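Local coordinates for uncharacterized protein (Thermus thermophilus HB8, PDB 6SCE), which is probably a DNA nuclease of type III CRISPR defence, switched on when a cyclic oligoadenylate second messenger binds to it, at residues E141-L146 and G186-Y191; P174-G179 and A216-G221. One frame throughout, in Å; residues are numbered along the deposited sequence.

Interaction 1 (E141-L146 and G186-Y191). With nucleotides of chain B.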
ATOM      1  N   GLU A 141      -4.308 -10.428 -24.340  1.00 28.28           N
ATOM      2  CA  GLU A 141      -4.630  -9.360 -25.279  1.00 27.17           C
ATOM      3  C   GLU A 141      -5.527  -8.303 -24.623  1.00 25.94           C
ATOM      4  O   GLU A 141      -5.405  -7.115 -24.910  1.00 26.07           O
ATOM      5  CB  GLU A 141      -5.355  -9.926 -26.489  1.00 31.75           C
ATOM      6  CG  GLU A 141      -4.453 -10.728 -27.403  1.00 35.50           C
ATOM      7  CD  GLU A 141      -3.964 -12.023 -26.804  1.00 42.37           C
ATOM      8  OE1 GLU A 141      -4.695 -12.676 -25.986  1.00 39.33           O
ATOM      9  OE2 GLU A 141      -2.799 -12.374 -27.171  1.00 52.49           O
ATOM     10  N   GLU A 142      -6.426  -8.763 -23.771  1.00 24.78           N
ATOM     11  CA  GLU A 142      -7.312  -7.814 -23.012  1.00 26.97           C
ATOM     12  C   GLU A 142      -6.459  -6.951 -22.064  1.00 25.82           C
ATOM     13  O   GLU A 142      -6.626  -5.748 -22.012  1.00 25.35           O
ATOM     14  CB  GLU A 142      -8.396  -8.592 -22.307  1.00 25.16           C
ATOM     15  CG  GLU A 142      -9.521  -8.997 -23.251  1.00 26.07           C
ATOM     16  CD  GLU A 142     -10.497  -9.997 -22.697  1.00 28.80           C
ATOM     17  OE1 GLU A 142     -10.121 -10.806 -21.821  1.00 29.15           O
ATOM     18  OE2 GLU A 142     -11.691  -9.983 -23.142  1.00 28.59           O
ATOM     19  N   TYR A 143      -5.525  -7.568 -21.321  1.00 25.47           N
ATOM     20  CA  TYR A 143      -4.603  -6.770 -20.512  1.00 25.32           C
ATOM     21  C   TYR A 143      -3.753  -5.817 -21.326  1.00 26.60           C
ATOM     22  O   TYR A 143      -3.518  -4.699 -20.902  1.00 27.72           O
ATOM     23  CB  TYR A 143      -3.722  -7.664 -19.653  1.00 24.73           C
ATOM     24  CG  TYR A 143      -4.365  -8.081 -18.383  1.00 24.40           C
ATOM     25  CD1 TYR A 143      -4.615  -7.153 -17.379  1.00 25.94           C
ATOM     26  CD2 TYR A 143      -4.742  -9.379 -18.164  1.00 25.24           C
ATOM     27  CE1 TYR A 143      -5.174  -7.534 -16.181  1.00 25.82           C
ATOM     28  CE2 TYR A 143      -5.292  -9.768 -16.957  1.00 26.81           C
ATOM     29  CZ  TYR A 143      -5.526  -8.833 -15.975  1.00 26.04           C
ATOM     30  OH  TYR A 143      -6.126  -9.214 -14.773  1.00 25.36           O
ATOM     31  N   ALA A 144      -3.303  -6.249 -22.505  1.00 27.41           N
ATOM     32  CA  ALA A 144      -2.494  -5.386 -23.348  1.00 29.20           C
ATOM     33  C   ALA A 144      -3.264  -4.157 -23.785  1.00 26.79           C
ATOM     34  O   ALA A 144      -2.720  -3.031 -23.789  1.00 29.07           O
ATOM     35  CB  ALA A 144      -1.958  -6.149 -24.564  1.00 31.36           C
ATOM     36  N   ARG A 145      -4.530  -4.317 -24.141  1.00 27.36           N
ATOM     37  CA  ARG A 145      -5.249  -3.140 -24.601  1.00 28.49           C
ATOM     38  C   ARG A 145      -5.660  -2.216 -23.422  1.00 27.56           C
ATOM     39  O   ARG A 145      -5.785  -1.022 -23.601  1.00 29.20           O
ATOM     40  CB  ARG A 145      -6.416  -3.496 -25.546  1.00 32.77           C
ATOM     41  CG  ARG A 145      -7.557  -4.245 -24.901  1.00 30.82           C
ATOM     42  CD  ARG A 145      -8.738  -4.454 -25.865  1.00 30.87           C
ATOM     43  NE  ARG A 145      -9.195  -3.187 -26.393  1.00 30.16           N
ATOM     44  CZ  ARG A 145      -9.871  -3.014 -27.509  1.00 31.12           C
ATOM     45  NH1 ARG A 145     -10.283  -4.063 -28.230  1.00 30.95           N
ATOM     46  NH2 ARG A 145     -10.186  -1.772 -27.863  1.00 32.93           N
ATOM     47  N   LEU A 146      -5.843  -2.775 -22.227  1.00 27.62           N
ATOM     48  CA  LEU A 146      -6.216  -1.992 -21.031  1.00 26.05           C
ATOM     49  C   LEU A 146      -5.037  -1.364 -20.302  1.00 27.06           C
ATOM     50  O   LEU A 146      -5.198  -0.305 -19.713  1.00 26.63           O
ATOM     51  CB  LEU A 146      -6.979  -2.876 -20.027  1.00 26.48           C
ATOM     52  CG  LEU A 146      -8.385  -3.356 -20.462  1.00 27.44           C
ATOM     53  CD1 LEU A 146      -9.020  -4.230 -19.408  1.00 29.95           C
ATOM     54  CD2 LEU A 146      -9.245  -2.145 -20.758  1.00 28.63           C
ATOM     55  N   GLY A 186      -6.192 -15.113 -15.816  1.00 25.91           N
ATOM     56  CA  GLY A 186      -6.800 -13.807 -15.603  1.00 27.56           C
ATOM     57  C   GLY A 186      -6.039 -12.806 -14.767  1.00 28.96           C
ATOM     58  O   GLY A 186      -6.559 -11.715 -14.544  1.00 28.17           O
ATOM     59  N   LEU A 187      -4.833 -13.146 -14.306  1.00 24.90           N
ATOM     60  CA  LEU A 187      -4.060 -12.254 -13.468  1.00 25.83           C
ATOM     61  C   LEU A 187      -2.696 -11.937 -14.067  1.00 27.27           C
ATOM     62  O   LEU A 187      -2.118 -12.780 -14.795  1.00 26.27           O
ATOM     63  CB  LEU A 187      -3.893 -12.851 -12.072  1.00 27.71           C
ATOM     64  CG  LEU A 187      -5.148 -13.066 -11.226  1.00 30.19           C
ATOM     65  CD1 LEU A 187      -4.708 -13.745  -9.938  1.00 33.56           C
ATOM     66  CD2 LEU A 187      -5.828 -11.739 -10.983  1.00 33.12           C
ATOM     67  N   PRO A 188      -2.204 -10.701 -13.829  1.00 26.26           N
ATOM     68  CA  PRO A 188      -0.938 -10.254 -14.368  1.00 26.95           C
ATOM     69  C   PRO A 188       0.224 -10.491 -13.424  1.00 24.80           C
ATOM     70  O   PRO A 188       0.091 -10.318 -12.209  1.00 26.41           O
ATOM     71  CB  PRO A 188      -1.161  -8.751 -14.544  1.00 27.44           C
ATOM     72  CG  PRO A 188      -2.052  -8.414 -13.395  1.00 27.96           C
ATOM     73  CD  PRO A 188      -2.873  -9.612 -13.084  1.00 26.65           C
ATOM     74  N   TYR A 189       1.368 -10.792 -14.031  1.00 26.54           N
ATOM     75  CA  TYR A 189       2.634 -11.053 -13.347  1.00 26.12           C
ATOM     76  C   TYR A 189       3.738 -10.389 -14.155  1.00 27.07           C
ATOM     77  O   TYR A 189       3.689 -10.384 -15.380  1.00 29.83           O
ATOM     78  CB  TYR A 189       2.903 -12.558 -13.259  1.00 26.16           C
ATOM     79  CG  TYR A 189       1.821 -13.326 -12.548  1.00 27.26           C
ATOM     80  CD1 TYR A 189       0.669 -13.715 -13.219  1.00 27.13           C
ATOM     81  CD2 TYR A 189       1.939 -13.654 -11.210  1.00 28.91           C
ATOM     82  CE1 TYR A 189      -0.341 -14.402 -12.580  1.00 26.89           C
ATOM     83  CE2 TYR A 189       0.938 -14.362 -10.555  1.00 29.07           C
ATOM     84  CZ  TYR A 189      -0.204 -14.728 -11.243  1.00 28.00           C
ATOM     85  OH  TYR A 189      -1.209 -15.398 -10.586  1.00 28.57           O
ATOM     86  N   TRP A 190       4.704  -9.797 -13.469  1.00 26.58           N
ATOM     87  CA  TRP A 190       5.877  -9.181 -14.098  1.00 25.84           C
ATOM     88  C   TRP A 190       7.043 -10.051 -13.592  1.00 28.22           C
ATOM     89  O   TRP A 190       7.322 -10.109 -12.407  1.00 26.61           O
ATOM     90  CB  TRP A 190       5.997  -7.744 -13.659  1.00 25.49           C
ATOM     91  CG  TRP A 190       7.104  -6.924 -14.271  1.00 27.09           C
ATOM     92  CD1 TRP A 190       8.004  -6.159 -13.599  1.00 28.00           C
ATOM     93  CD2 TRP A 190       7.416  -6.779 -15.661  1.00 27.27           C
ATOM     94  NE1 TRP A 190       8.870  -5.536 -14.477  1.00 28.42           N
ATOM     95  CE2 TRP A 190       8.532  -5.908 -15.752  1.00 27.77           C
ATOM     96  CE3 TRP A 190       6.873  -7.304 -16.829  1.00 30.23           C
ATOM     97  CZ2 TRP A 190       9.107  -5.548 -16.968  1.00 28.33           C
ATOM     98  CZ3 TRP A 190       7.447  -6.948 -18.057  1.00 30.87           C
ATOM     99  CH2 TRP A 190       8.541  -6.066 -18.112  1.00 31.19           C
ATOM    100  N   TYR A 191       7.630 -10.789 -14.514  1.00 28.12           N
ATOM    101  CA  TYR A 191       8.540 -11.886 -14.185  1.00 27.58           C
ATOM    102  C   TYR A 191       9.948 -11.535 -14.652  1.00 27.67           C
ATOM    103  O   TYR A 191      10.181 -11.235 -15.812  1.00 27.58           O
ATOM    104  CB  TYR A 191       8.032 -13.148 -14.845  1.00 28.39           C
ATOM    105  CG  TYR A 191       8.808 -14.412 -14.563  1.00 28.26           C
ATOM    106  CD1 TYR A 191       9.891 -14.781 -15.361  1.00 31.79           C
ATOM    107  CD2 TYR A 191       8.439 -15.260 -13.543  1.00 29.28           C
ATOM    108  CE1 TYR A 191      10.593 -15.963 -15.131  1.00 31.74           C
ATOM    109  CE2 TYR A 191       9.153 -16.435 -13.301  1.00 31.27           C
ATOM    110  CZ  TYR A 191      10.205 -16.782 -14.119  1.00 32.31           C
ATOM    111  OH  TYR A 191      10.881 -17.951 -13.853  1.00 35.14           O
TER
ATOM    112  P     A B   2      -9.613  -0.160  -7.830  1.00 22.38           P
ATOM    113  OP1   A B   2      -8.383   0.243  -8.580  1.00 22.57           O
ATOM    114  OP2   A B   2     -10.982  -0.111  -8.456  1.00 21.84           O
ATOM    115  O5'   A B   2      -9.375  -1.664  -7.323  1.00 22.76           O
ATOM    116  C5'   A B   2     -10.500  -2.390  -6.776  1.00 23.16           C
ATOM    117  C4'   A B   2     -10.064  -3.788  -6.417  1.00 23.20           C
ATOM    118  O4'   A B   2      -9.734  -4.497  -7.642  1.00 24.31           O
ATOM    119  C3'   A B   2      -8.844  -3.896  -5.512  1.00 24.23           C
ATOM    120  O3'   A B   2      -9.013  -4.920  -4.534  1.00 25.21           O
ATOM    121  C2'   A B   2      -7.731  -4.298  -6.476  1.00 25.79           C
ATOM    122  O2'   A B   2      -6.727  -5.066  -5.849  1.00 25.63           O
ATOM    123  C1'   A B   2      -8.501  -5.146  -7.479  1.00 25.00           C
ATOM    124  N9    A B   2      -7.853  -5.313  -8.766  1.00 23.37           N
ATOM    125  C8    A B   2      -6.871  -4.524  -9.321  1.00 23.26           C
ATOM    126  N7    A B   2      -6.451  -4.985 -10.472  1.00 23.45           N
ATOM    127  C5    A B   2      -7.177  -6.148 -10.679  1.00 22.67           C
ATOM    128  C6    A B   2      -7.175  -7.100 -11.717  1.00 24.40           C
ATOM    129  N6    A B   2      -6.332  -7.071 -12.746  1.00 23.72           N
ATOM    130  N1    A B   2      -8.064  -8.118 -11.624  1.00 23.18           N
ATOM    131  C2    A B   2      -8.835  -8.192 -10.531  1.00 24.13           C
ATOM    132  N3    A B   2      -8.916  -7.365  -9.487  1.00 23.25           N
ATOM    133  C4    A B   2      -8.044  -6.357  -9.625  1.00 24.39           C
TER
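The first torsion of Tyr-143 sets CG anti to its own carbonyl carbon (chi1 -84°, some way off the ideal stagger), which sends the phenol away from helix 140-148 and carries OH up to Gly-186, just before strand 187-192. There the hydroxyl donates a short hydrogen bond, Tyr-143 OH to Gly-186 O at 2.5 Å. It approaches the carbonyl at a C=O...donor angle of 142° and tilted out of the carbonyl plane. With its proton committed to Gly-186, the same oxygen accepts from adenine: N6 of A2 of chain B lies 3.0 Å from Tyr-143 OH, and the bond is nearly straight, 171° at the hydrogen. Both polar partners sit at the ring edge, close to its plane; Tyr-143 CE1 lies 3.7 Å from N6 of A2 of chain B, and Tyr-143 CE2 3.3 Å from Gly-186 O. The two bonds should therefore hold the hydroxyl in one orientation and link the adenine amino group to the backbone.

Pro-188 adds an apolar touch from an oblique direction, its CD 4.0 Å from Tyr-143 CZ. Phe-181 and Val-183 of the adjacent strand 179-184 also pack on Tyr-143, as does the ring of Tyr-147 one helical turn on, so mostly apolar side chains surround the ring, while its hydroxyl meets Gly-186 O and the adenine amine. Gly-186 takes a positive phi in the tight two-residue turn joining strands 179-184 and 187-192; a side chain there would press on the carbonyl of the preceding residue. A helix tyrosine and a hairpin-turn carbonyl thus meet at the exocyclic amine of adenine, a contact that probably helps recognise the base and is consistent with the binding site of a cyclic oligoadenylate-activated CRISPR nuclease.

Interaction 2 (P174-G179 and A216-G221)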
ATOM      1  N   PRO A 174       9.640  -4.788 -25.687  1.00 40.48           N
ATOM      2  CA  PRO A 174      11.002  -4.445 -26.131  1.00 44.29           C
ATOM      3  C   PRO A 174      11.543  -3.179 -25.469  1.00 45.71           C
ATOM      4  O   PRO A 174      12.736  -3.091 -25.252  1.00 50.99           O
ATOM      5  CB  PRO A 174      10.836  -4.274 -27.643  1.00 44.74           C
ATOM      6  CG  PRO A 174       9.742  -5.258 -27.976  1.00 45.57           C
ATOM      7  CD  PRO A 174       8.756  -5.051 -26.842  1.00 42.07           C
ATOM      8  N   GLY A 175      10.670  -2.246 -25.102  1.00 43.28           N
ATOM      9  CA  GLY A 175      11.060  -1.051 -24.359  1.00 46.34           C
ATOM     10  C   GLY A 175      11.309  -1.213 -22.861  1.00 44.14           C
ATOM     11  O   GLY A 175      11.567  -0.225 -22.182  1.00 45.23           O
ATOM     12  N   ARG A 176      11.184  -2.430 -22.327  1.00 45.23           N
ATOM     13  CA  ARG A 176      11.345  -2.660 -20.881  1.00 42.12           C
ATOM     14  C   ARG A 176      12.182  -3.875 -20.672  1.00 38.78           C
ATOM     15  O   ARG A 176      11.672  -4.985 -20.552  1.00 38.67           O
ATOM     16  CB  ARG A 176      10.009  -2.884 -20.176  1.00 46.65           C
ATOM     17  CG  ARG A 176       9.024  -1.746 -20.294  1.00 52.71           C
ATOM     18  CD  ARG A 176       8.913  -0.966 -19.022  1.00 58.28           C
ATOM     19  NE  ARG A 176       8.631   0.430 -19.300  1.00 63.88           N
ATOM     20  CZ  ARG A 176       8.758   1.403 -18.412  1.00 71.36           C
ATOM     21  NH1 ARG A 176       9.163   1.137 -17.168  1.00 72.10           N
ATOM     22  NH2 ARG A 176       8.479   2.651 -18.775  1.00 75.72           N
ATOM     23  N   GLU A 177      13.489  -3.651 -20.571  1.00 39.99           N
ATOM     24  CA  GLU A 177      14.459  -4.717 -20.362  1.00 40.17           C
ATOM     25  C   GLU A 177      14.203  -5.386 -19.005  1.00 32.46           C
ATOM     26  O   GLU A 177      13.776  -4.728 -18.076  1.00 35.86           O
ATOM     27  CB  GLU A 177      15.850  -4.060 -20.386  1.00 45.91           C
ATOM     28  CG  GLU A 177      17.044  -4.977 -20.262  1.00 52.64           C
ATOM     29  CD  GLU A 177      18.351  -4.191 -20.180  1.00 58.02           C
ATOM     30  OE1 GLU A 177      18.307  -2.940 -20.270  1.00 53.56           O
ATOM     31  OE2 GLU A 177      19.417  -4.831 -20.021  1.00 57.62           O
ATOM     32  N   GLY A 178      14.443  -6.679 -18.910  1.00 33.21           N
ATOM     33  CA  GLY A 178      14.558  -7.337 -17.593  1.00 33.85           C
ATOM     34  C   GLY A 178      13.337  -8.063 -17.068  1.00 31.57           C
ATOM     35  O   GLY A 178      13.392  -8.714 -16.027  1.00 30.59           O
ATOM     36  N   GLY A 179      12.225  -7.973 -17.792  1.00 31.04           N
ATOM     37  CA  GLY A 179      11.013  -8.632 -17.376  1.00 30.60           C
ATOM     38  C   GLY A 179      10.201  -9.186 -18.511  1.00 30.34           C
ATOM     39  O   GLY A 179      10.392  -8.823 -19.689  1.00 31.36           O
ATOM     40  N   ALA A 216       6.451  -3.319 -11.913  1.00 27.72           N
ATOM     41  CA  ALA A 216       5.332  -4.275 -11.930  1.00 28.12           C
ATOM     42  C   ALA A 216       4.034  -3.538 -11.654  1.00 28.89           C
ATOM     43  O   ALA A 216       3.015  -3.785 -12.307  1.00 29.42           O
ATOM     44  CB  ALA A 216       5.539  -5.366 -10.874  1.00 28.08           C
ATOM     45  N   LYS A 217       4.072  -2.621 -10.701  1.00 28.98           N
ATOM     46  CA  LYS A 217       2.828  -1.913 -10.294  1.00 32.15           C
ATOM     47  C   LYS A 217       2.385  -0.932 -11.362  1.00 30.82           C
ATOM     48  O   LYS A 217       1.177  -0.807 -11.633  1.00 29.22           O
ATOM     49  CB  LYS A 217       2.998  -1.217  -8.944  1.00 36.37           C
ATOM     50  CG  LYS A 217       3.164  -2.133  -7.722  1.00 40.44           C
ATOM     51  CD  LYS A 217       2.386  -3.453  -7.753  1.00 42.47           C
ATOM     52  CE  LYS A 217       2.569  -4.219  -6.437  1.00 43.30           C
ATOM     53  NZ  LYS A 217       1.855  -5.517  -6.482  1.00 47.15           N
ATOM     54  N   ARG A 218       3.332  -0.261 -12.011  1.00 31.46           N
ATOM     55  CA  ARG A 218       2.972   0.612 -13.147  1.00 34.86           C
ATOM     56  C   ARG A 218       2.378  -0.139 -14.335  1.00 33.48           C
ATOM     57  O   ARG A 218       1.364   0.282 -14.881  1.00 34.37           O
ATOM     58  CB  ARG A 218       4.184   1.423 -13.613  1.00 38.81           C
ATOM     59  CG  ARG A 218       4.018   1.970 -15.019  1.00 39.61           C
ATOM     60  CD  ARG A 218       5.109   2.966 -15.402  1.00 42.08           C
ATOM     61  NE  ARG A 218       4.838   3.514 -16.736  1.00 43.35           N
ATOM     62  CZ  ARG A 218       5.097   2.891 -17.884  1.00 44.76           C
ATOM     63  NH1 ARG A 218       5.689   1.699 -17.891  1.00 48.67           N
ATOM     64  NH2 ARG A 218       4.800   3.482 -19.045  1.00 47.01           N
ATOM     65  N   LEU A 219       3.027  -1.224 -14.767  1.00 30.87           N
ATOM     66  CA  LEU A 219       2.578  -2.022 -15.882  1.00 31.16           C
ATOM     67  C   LEU A 219       1.259  -2.737 -15.648  1.00 34.84           C
ATOM     68  O   LEU A 219       0.398  -2.740 -16.529  1.00 35.56           O
ATOM     69  CB  LEU A 219       3.624  -3.094 -16.248  1.00 31.62           C
ATOM     70  CG  LEU A 219       4.895  -2.496 -16.877  1.00 32.79           C
ATOM     71  CD1 LEU A 219       5.944  -3.548 -17.078  1.00 33.78           C
ATOM     72  CD2 LEU A 219       4.594  -1.809 -18.204  1.00 34.38           C
ATOM     73  N   GLY A 220       1.138  -3.394 -14.496  1.00 29.62           N
ATOM     74  CA  GLY A 220       0.060  -4.326 -14.260  1.00 30.22           C
ATOM     75  C   GLY A 220      -0.865  -3.994 -13.112  1.00 28.50           C
ATOM     76  O   GLY A 220      -1.758  -4.778 -12.799  1.00 28.74           O
ATOM     77  N   GLY A 221      -0.613  -2.866 -12.467  1.00 27.38           N
ATOM     78  CA  GLY A 221      -1.437  -2.399 -11.361  1.00 27.47           C
ATOM     79  C   GLY A 221      -1.197  -3.033 -10.015  1.00 27.36           C
ATOM     80  O   GLY A 221      -0.231  -3.766  -9.771  1.00 26.02           O
TER
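Arg-176 NE and Arg-218 NH1 both form salt bridges to one carboxylate oxygen, OE2 of Glu-153, and this shared anion probably helps to explain how two arginines can lie so close. NH1 of Arg-218 sits over the middle of the Arg-176 guanidinium face, 3.1 Å from Arg-176 CZ, and Arg-176 NH2 in turn lies over the face of Arg-218, 3.5 Å from Arg-218 CZ. The two guanidinium planes are only 23° apart although the chains that carry them cross at about a right angle. No hydrogen bond joins the two groups, since each offers only donors; the Glu-153 carboxylate, with Glu-45 at Arg-218, probably offsets much of their charge. Arg-218 reaches across from the helix with CG anti to the backbone N (chi1 161°) and an extended chain to NE, which is itself taken by Glu-45 OE2. Arg-176 is folded instead, bending at chi2 and chi3, and its CD comes within 4.4 Å of Leu-219 CD1. A leucine in place of Arg-176 would probably deprive Glu-153 of a cationic partner and leave the Arg-218 guanidinium without the flat group that covers its face.

Backbone geometry frames the pair: Arg-176 opens a type II turn that ends at Gly-179, and Gly-221, with positive phi, marks the point where helix 206-220 gives out. The contact thus ties the hairpin loop between strands 169-172 and 179-184 to the C-terminal end of helix 206-220, with Trp-190 of strand 187-192 packed against both Arg-176 and Leu-219 and helix 44-59 joined through Glu-45.

Overall arrangement
The centres of the two contacts are 11 Å apart, and their segments alternate along the chain: 141-146, 174-179, 186-191, then 216-221. Both belong to the region built round the mixed six-stranded sheet that includes strands 179-184 and 187-192. Strand 187-192 connects them directly: Pro-188 CG lies 3.7 Å from Gly-220 O, and Trp-190 CZ2 lies 3.7 Å from Leu-219 CD1. The strand thus meets helix 206-220 here and helix 140-148 through Tyr-143. Interaction 1 touches the bound nucleotide itself, whereas the nearest atom of interaction 2 is about 5 Å from the bound nucleic acid, so interaction 2 probably forms part of its wider surroundings.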